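Local coordinates for protein biliverdin reductase (Synechocystis sp., PDB 5B3T) that probably catalyses the NAD(P)H-dependent reduction of biliverdin, an open-chain tetrapyrrole from haem breakdown, using a Rossmann-fold nucleotide domain of the Gfo/Idh/MocA family, at residues A[20-30]-A[50-58]. Residues are numbered along the deposited sequence; the frame is centred on the assembly and turned at random.
Sequences GTGYAAQRRAE and NTAKFADTF. With PO4 (phosphate ion), chain C.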
ATOM      1  N   GLY A  20       1.071  13.892  -3.003  1.00 17.21           N
ATOM      2  CA  GLY A  20       2.192  12.976  -3.063  1.00 16.58           C
ATOM      3  C   GLY A  20       2.949  13.081  -4.368  1.00 18.23           C
ATOM      4  O   GLY A  20       2.403  13.536  -5.378  1.00 19.03           O
ATOM      5  N   THR A  21       4.218  12.669  -4.359  1.00 16.29           N
ATOM      6  CA  THR A  21       5.059  12.779  -5.544  1.00 18.97           C
ATOM      7  C   THR A  21       5.873  11.517  -5.804  1.00 20.11           C
ATOM      8  O   THR A  21       6.725  11.526  -6.701  1.00 19.64           O
ATOM      9  CB  THR A  21       6.010  13.980  -5.423  1.00 20.35           C
ATOM     10  OG1 THR A  21       6.766  13.870  -4.211  1.00 21.58           O
ATOM     11  CG2 THR A  21       5.235  15.289  -5.409  1.00 22.18           C
ATOM     12  N   GLY A  22       5.645  10.440  -5.057  1.00 18.86           N
ATOM     13  CA  GLY A  22       6.398   9.213  -5.219  1.00 19.50           C
ATOM     14  C   GLY A  22       5.901   8.361  -6.371  1.00 19.17           C
ATOM     15  O   GLY A  22       5.260   8.840  -7.310  1.00 18.21           O
ATOM     16  N   TYR A  23       6.196   7.062  -6.279  1.00 17.79           N
ATOM     17  CA  TYR A  23       5.936   6.154  -7.394  1.00 18.97           C
ATOM     18  C   TYR A  23       4.447   6.064  -7.708  1.00 18.42           C
ATOM     19  O   TYR A  23       4.041   6.170  -8.872  1.00 19.34           O
ATOM     20  CB  TYR A  23       6.504   4.767  -7.083  1.00 19.78           C
ATOM     21  CG  TYR A  23       6.285   3.761  -8.192  1.00 21.01           C
ATOM     22  CD1 TYR A  23       5.120   3.005  -8.254  1.00 19.71           C
ATOM     23  CD2 TYR A  23       7.240   3.573  -9.181  1.00 19.92           C
ATOM     24  CE1 TYR A  23       4.916   2.092  -9.266  1.00 19.14           C
ATOM     25  CE2 TYR A  23       7.044   2.660 -10.199  1.00 20.49           C
ATOM     26  CZ  TYR A  23       5.879   1.923 -10.236  1.00 20.16           C
ATOM     27  OH  TYR A  23       5.675   1.011 -11.245  1.00 19.71           O
ATOM     28  N   ALA A  24       3.618   5.846  -6.685  1.00 17.25           N
ATOM     29  CA  ALA A  24       2.184   5.708  -6.922  1.00 17.31           C
ATOM     30  C   ALA A  24       1.600   6.989  -7.503  1.00 17.74           C
ATOM     31  O   ALA A  24       0.765   6.940  -8.414  1.00 18.41           O
ATOM     32  CB  ALA A  24       1.471   5.328  -5.623  1.00 17.22           C
ATOM     33  N   ALA A  25       2.035   8.144  -6.998  1.00 17.54           N
ATOM     34  CA  ALA A  25       1.550   9.415  -7.523  1.00 18.39           C
ATOM     35  C   ALA A  25       1.951   9.599  -8.981  1.00 19.25           C
ATOM     36  O   ALA A  25       1.160  10.096  -9.791  1.00 16.94           O
ATOM     37  CB  ALA A  25       2.079  10.568  -6.672  1.00 18.03           C
ATOM     38  N   GLN A  26       3.175   9.202  -9.333  1.00 17.01           N
ATOM     39  CA  GLN A  26       3.645   9.378 -10.703  1.00 18.87           C
ATOM     40  C   GLN A  26       2.876   8.484 -11.670  1.00 19.77           C
ATOM     41  O   GLN A  26       2.474   8.927 -12.751  1.00 18.88           O
ATOM     42  CB  GLN A  26       5.148   9.101 -10.778  1.00 19.21           C
ATOM     43  CG  GLN A  26       5.995  10.146 -10.066  1.00 17.84           C
ATOM     44  CD  GLN A  26       7.449   9.733  -9.920  1.00 22.22           C
ATOM     45  OE1 GLN A  26       8.008   9.065 -10.790  1.00 24.20           O
ATOM     46  NE2 GLN A  26       8.068  10.129  -8.813  1.00 18.91           N
ATOM     47  N   ARG A  27       2.659   7.218 -11.296  1.00 17.63           N
ATOM     48  CA  ARG A  27       1.899   6.313 -12.155  1.00 18.66           C
ATOM     49  C   ARG A  27       0.472   6.806 -12.355  1.00 19.10           C
ATOM     50  O   ARG A  27      -0.054   6.764 -13.474  1.00 18.49           O
ATOM     51  CB  ARG A  27       1.897   4.902 -11.567  1.00 19.82           C
ATOM     52  CG  ARG A  27       3.262   4.239 -11.540  1.00 20.21           C
ATOM     53  CD  ARG A  27       3.901   4.282 -12.913  1.00 21.48           C
ATOM     54  NE  ARG A  27       5.088   3.440 -13.001  1.00 27.44           N
ATOM     55  CZ  ARG A  27       6.003   3.545 -13.960  1.00 24.96           C
ATOM     56  NH1 ARG A  27       5.867   4.471 -14.900  1.00 24.98           N
ATOM     57  NH2 ARG A  27       7.055   2.739 -13.972  1.00 24.85           N
ATOM     58  N   ARG A  28      -0.173   7.269 -11.282  1.00 18.11           N
ATOM     59  CA  ARG A  28      -1.518   7.824 -11.409  1.00 18.89           C
ATOM     60  C   ARG A  28      -1.511   9.062 -12.296  1.00 20.00           C
ATOM     61  O   ARG A  28      -2.384   9.230 -13.156  1.00 20.98           O
ATOM     62  CB  ARG A  28      -2.080   8.162 -10.027  1.00 17.90           C
ATOM     63  CG  ARG A  28      -2.231   6.973  -9.089  1.00 18.83           C
ATOM     64  CD  ARG A  28      -3.451   6.132  -9.410  1.00 16.12           C
ATOM     65  NE  ARG A  28      -3.687   5.127  -8.377  1.00 15.14           N
ATOM     66  CZ  ARG A  28      -4.671   4.236  -8.409  1.00 17.67           C
ATOM     67  NH1 ARG A  28      -5.521   4.219  -9.426  1.00 16.90           N
ATOM     68  NH2 ARG A  28      -4.808   3.361  -7.421  1.00 17.62           N
ATOM     69  N   ALA A  29      -0.527   9.945 -12.098  1.00 18.55           N
ATOM     70  CA  ALA A  29      -0.453  11.169 -12.887  1.00 20.53           C
ATOM     71  C   ALA A  29      -0.287  10.863 -14.370  1.00 21.02           C
ATOM     72  O   ALA A  29      -0.881  11.536 -15.220  1.00 21.51           O
ATOM     73  CB  ALA A  29       0.699  12.045 -12.395  1.00 20.19           C
ATOM     74  N   GLU A  30       0.517   9.849 -14.697  1.00 20.65           N
ATOM     75  CA  GLU A  30       0.735   9.502 -16.098  1.00 22.31           C
ATOM     76  C   GLU A  30      -0.569   9.108 -16.782  1.00 22.86           C
ATOM     77  O   GLU A  30      -0.835   9.530 -17.914  1.00 23.37           O
ATOM     78  CB  GLU A  30       1.768   8.378 -16.205  1.00 22.18           C
ATOM     79  CG  GLU A  30       3.187   8.804 -15.844  1.00 22.15           C
ATOM     80  CD  GLU A  30       4.147   7.633 -15.730  1.00 22.68           C
ATOM     81  OE1 GLU A  30       3.682   6.481 -15.606  1.00 24.27           O
ATOM     82  OE2 GLU A  30       5.373   7.869 -15.765  1.00 23.10           O
ATOM     83  N   ASN A  50      11.724  16.708  -4.576  1.00 29.07           N
ATOM     84  CA  ASN A  50      10.804  15.842  -5.308  1.00 29.46           C
ATOM     85  C   ASN A  50       9.582  16.606  -5.804  1.00 26.67           C
ATOM     86  O   ASN A  50       8.994  16.234  -6.827  1.00 27.26           O
ATOM     87  CB  ASN A  50      10.383  14.662  -4.431  1.00 31.12           C
ATOM     88  CG  ASN A  50      11.530  13.711  -4.147  1.00 33.34           C
ATOM     89  OD1 ASN A  50      12.501  13.645  -4.902  1.00 35.20           O
ATOM     90  ND2 ASN A  50      11.427  12.971  -3.048  1.00 35.61           N
ATOM     91  N   THR A  51       9.182  17.666  -5.098  1.00 27.25           N
ATOM     92  CA  THR A  51       8.099  18.515  -5.587  1.00 27.63           C
ATOM     93  C   THR A  51       8.495  19.197  -6.891  1.00 26.55           C
ATOM     94  O   THR A  51       7.711  19.245  -7.846  1.00 24.57           O
ATOM     95  CB  THR A  51       7.727  19.557  -4.531  1.00 26.54           C
ATOM     96  OG1 THR A  51       7.238  18.900  -3.357  1.00 25.06           O
ATOM     97  CG2 THR A  51       6.655  20.501  -5.063  1.00 25.38           C
ATOM     98  N   ALA A  52       9.721  19.724  -6.947  1.00 27.73           N
ATOM     99  CA  ALA A  52      10.194  20.391  -8.155  1.00 27.21           C
ATOM    100  C   ALA A  52      10.247  19.426  -9.332  1.00 25.96           C
ATOM    101  O   ALA A  52       9.826  19.765 -10.445  1.00 26.46           O
ATOM    102  CB  ALA A  52      11.568  21.011  -7.903  1.00 28.39           C
ATOM    103  N   LYS A  53      10.761  18.215  -9.105  1.00 28.22           N
ATOM    104  CA  LYS A  53      10.835  17.230 -10.181  1.00 28.45           C
ATOM    105  C   LYS A  53       9.447  16.859 -10.686  1.00 27.57           C
ATOM    106  O   LYS A  53       9.231  16.738 -11.898  1.00 26.79           O
ATOM    107  CB  LYS A  53      11.578  15.982  -9.703  1.00 28.04           C
ATOM    108  CG  LYS A  53      13.033  16.215  -9.329  1.00 32.23           C
ATOM    109  CD  LYS A  53      13.804  14.901  -9.281  1.00 34.83           C
ATOM    110  CE  LYS A  53      13.290  13.995  -8.174  1.00 36.52           C
ATOM    111  NZ  LYS A  53      14.403  13.369  -7.406  1.00 44.49           N
ATOM    112  N   PHE A  54       8.494  16.674  -9.768  1.00 25.89           N
ATOM    113  CA  PHE A  54       7.139  16.303 -10.161  1.00 25.73           C
ATOM    114  C   PHE A  54       6.485  17.405 -10.985  1.00 26.02           C
ATOM    115  O   PHE A  54       5.848  17.132 -12.008  1.00 26.78           O
ATOM    116  CB  PHE A  54       6.309  15.992  -8.916  1.00 23.42           C
ATOM    117  CG  PHE A  54       5.016  15.283  -9.202  1.00 23.79           C
ATOM    118  CD1 PHE A  54       3.871  15.997  -9.522  1.00 23.62           C
ATOM    119  CD2 PHE A  54       4.943  13.902  -9.139  1.00 21.68           C
ATOM    120  CE1 PHE A  54       2.680  15.345  -9.780  1.00 23.61           C
ATOM    121  CE2 PHE A  54       3.757  13.244  -9.396  1.00 21.39           C
ATOM    122  CZ  PHE A  54       2.623  13.967  -9.718  1.00 20.25           C
ATOM    123  N   ALA A  55       6.636  18.660 -10.552  1.00 26.90           N
ATOM    124  CA  ALA A  55       6.087  19.779 -11.310  1.00 28.70           C
ATOM    125  C   ALA A  55       6.679  19.840 -12.712  1.00 29.79           C
ATOM    126  O   ALA A  55       5.972  20.137 -13.681  1.00 31.71           O
ATOM    127  CB  ALA A  55       6.341  21.090 -10.565  1.00 27.86           C
ATOM    128  N   ASP A  56       7.977  19.552 -12.839  1.00 30.72           N
ATOM    129  CA  ASP A  56       8.628  19.607 -14.145  1.00 32.55           C
ATOM    130  C   ASP A  56       8.155  18.470 -15.043  1.00 31.47           C
ATOM    131  O   ASP A  56       7.829  18.686 -16.216  1.00 32.08           O
ATOM    132  CB  ASP A  56      10.146  19.560 -13.973  1.00 34.13           C
ATOM    133  CG  ASP A  56      10.888  20.027 -15.209  1.00 41.64           C
ATOM    134  OD1 ASP A  56      10.757  21.217 -15.564  1.00 46.51           O
ATOM    135  OD2 ASP A  56      11.603  19.207 -15.823  1.00 45.62           O
ATOM    136  N   THR A  57       8.115  17.247 -14.508  1.00 29.50           N
ATOM    137  CA  THR A  57       7.682  16.101 -15.302  1.00 29.63           C
ATOM    138  C   THR A  57       6.268  16.297 -15.829  1.00 30.89           C
ATOM    139  O   THR A  57       5.986  15.999 -16.995  1.00 31.47           O
ATOM    140  CB  THR A  57       7.759  14.820 -14.470  1.00 28.92           C
ATOM    141  OG1 THR A  57       9.112  14.594 -14.055  1.00 29.13           O
ATOM    142  CG2 THR A  57       7.263  13.621 -15.275  1.00 28.41           C
ATOM    143  N   PHE A  58       5.368  16.813 -14.994  1.00 30.18           N
ATOM    144  CA  PHE A  58       3.952  16.844 -15.329  1.00 30.03           C
ATOM    145  C   PHE A  58       3.404  18.246 -15.552  1.00 31.74           C
ATOM    146  O   PHE A  58       2.184  18.395 -15.633  1.00 34.34           O
ATOM    147  CB  PHE A  58       3.133  16.140 -14.243  1.00 29.39           C
ATOM    148  CG  PHE A  58       3.474  14.689 -14.076  1.00 27.37           C
ATOM    149  CD1 PHE A  58       3.102  13.764 -15.037  1.00 27.84           C
ATOM    150  CD2 PHE A  58       4.163  14.249 -12.960  1.00 25.68           C
ATOM    151  CE1 PHE A  58       3.416  12.424 -14.890  1.00 25.12           C
ATOM    152  CE2 PHE A  58       4.479  12.910 -12.804  1.00 26.02           C
ATOM    153  CZ  PHE A  58       4.105  11.995 -13.771  1.00 24.54           C
TER
HETATM  154  P   PO4 C 401       7.179  -1.513 -12.875  1.00 20.71           P
HETATM  155  O1  PO4 C 401       8.329  -2.155 -13.608  1.00 17.17           O
HETATM  156  O2  PO4 C 401       6.112  -1.085 -13.852  1.00 19.39           O
HETATM  157  O3  PO4 C 401       6.592  -2.509 -11.907  1.00 15.40           O
HETATM  158  O4  PO4 C 401       7.683  -0.302 -12.126  1.00 18.92           O
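The turn residue Thr21 brings its CA to 6.2 Å from Phe54 CA, and helices 23-30 and 50-58 run nearly parallel, 14° between their directions, with axes 11.5 Å apart at closest approach. The contact joins the two helices of the first beta-alpha-beta-alpha unit of a Rossmann fold, built on strands 14-19 and 38-44. At this spacing the rings of Phe54 and Phe58 bridge the gap between the helix backbones. Phe54, with CG anti to the backbone N (chi1 -166°), turns its ring toward the glycine-rich turn: Thr21 CG2 lies 3.7 Å from Phe54 CB, the Gln26 CG methylene meets the ring edge at CE2, and Gly20 O lies over one face. Phe58 CD2 stands 3.5 Å above the centre of the opposite face. Thr57 CG2 covers one face of Phe58, while Glu30 CG approaches its edge. Replacing Phe58 by alanine would probably open a gap beside Ala29 and strip Phe54 of the cover on one face. Strand 38-44 adds Phe43, whose ring meets Phe54. Thr21 and Asn50, both NADP(+)-binding residues of this enzyme, though no cofactor is bound here, touch through OG1 and CB. The Ala29 methyl completes a CH-pi contact, its CB 3.7 Å from the Phe58 ring centroid and 12° off the normal.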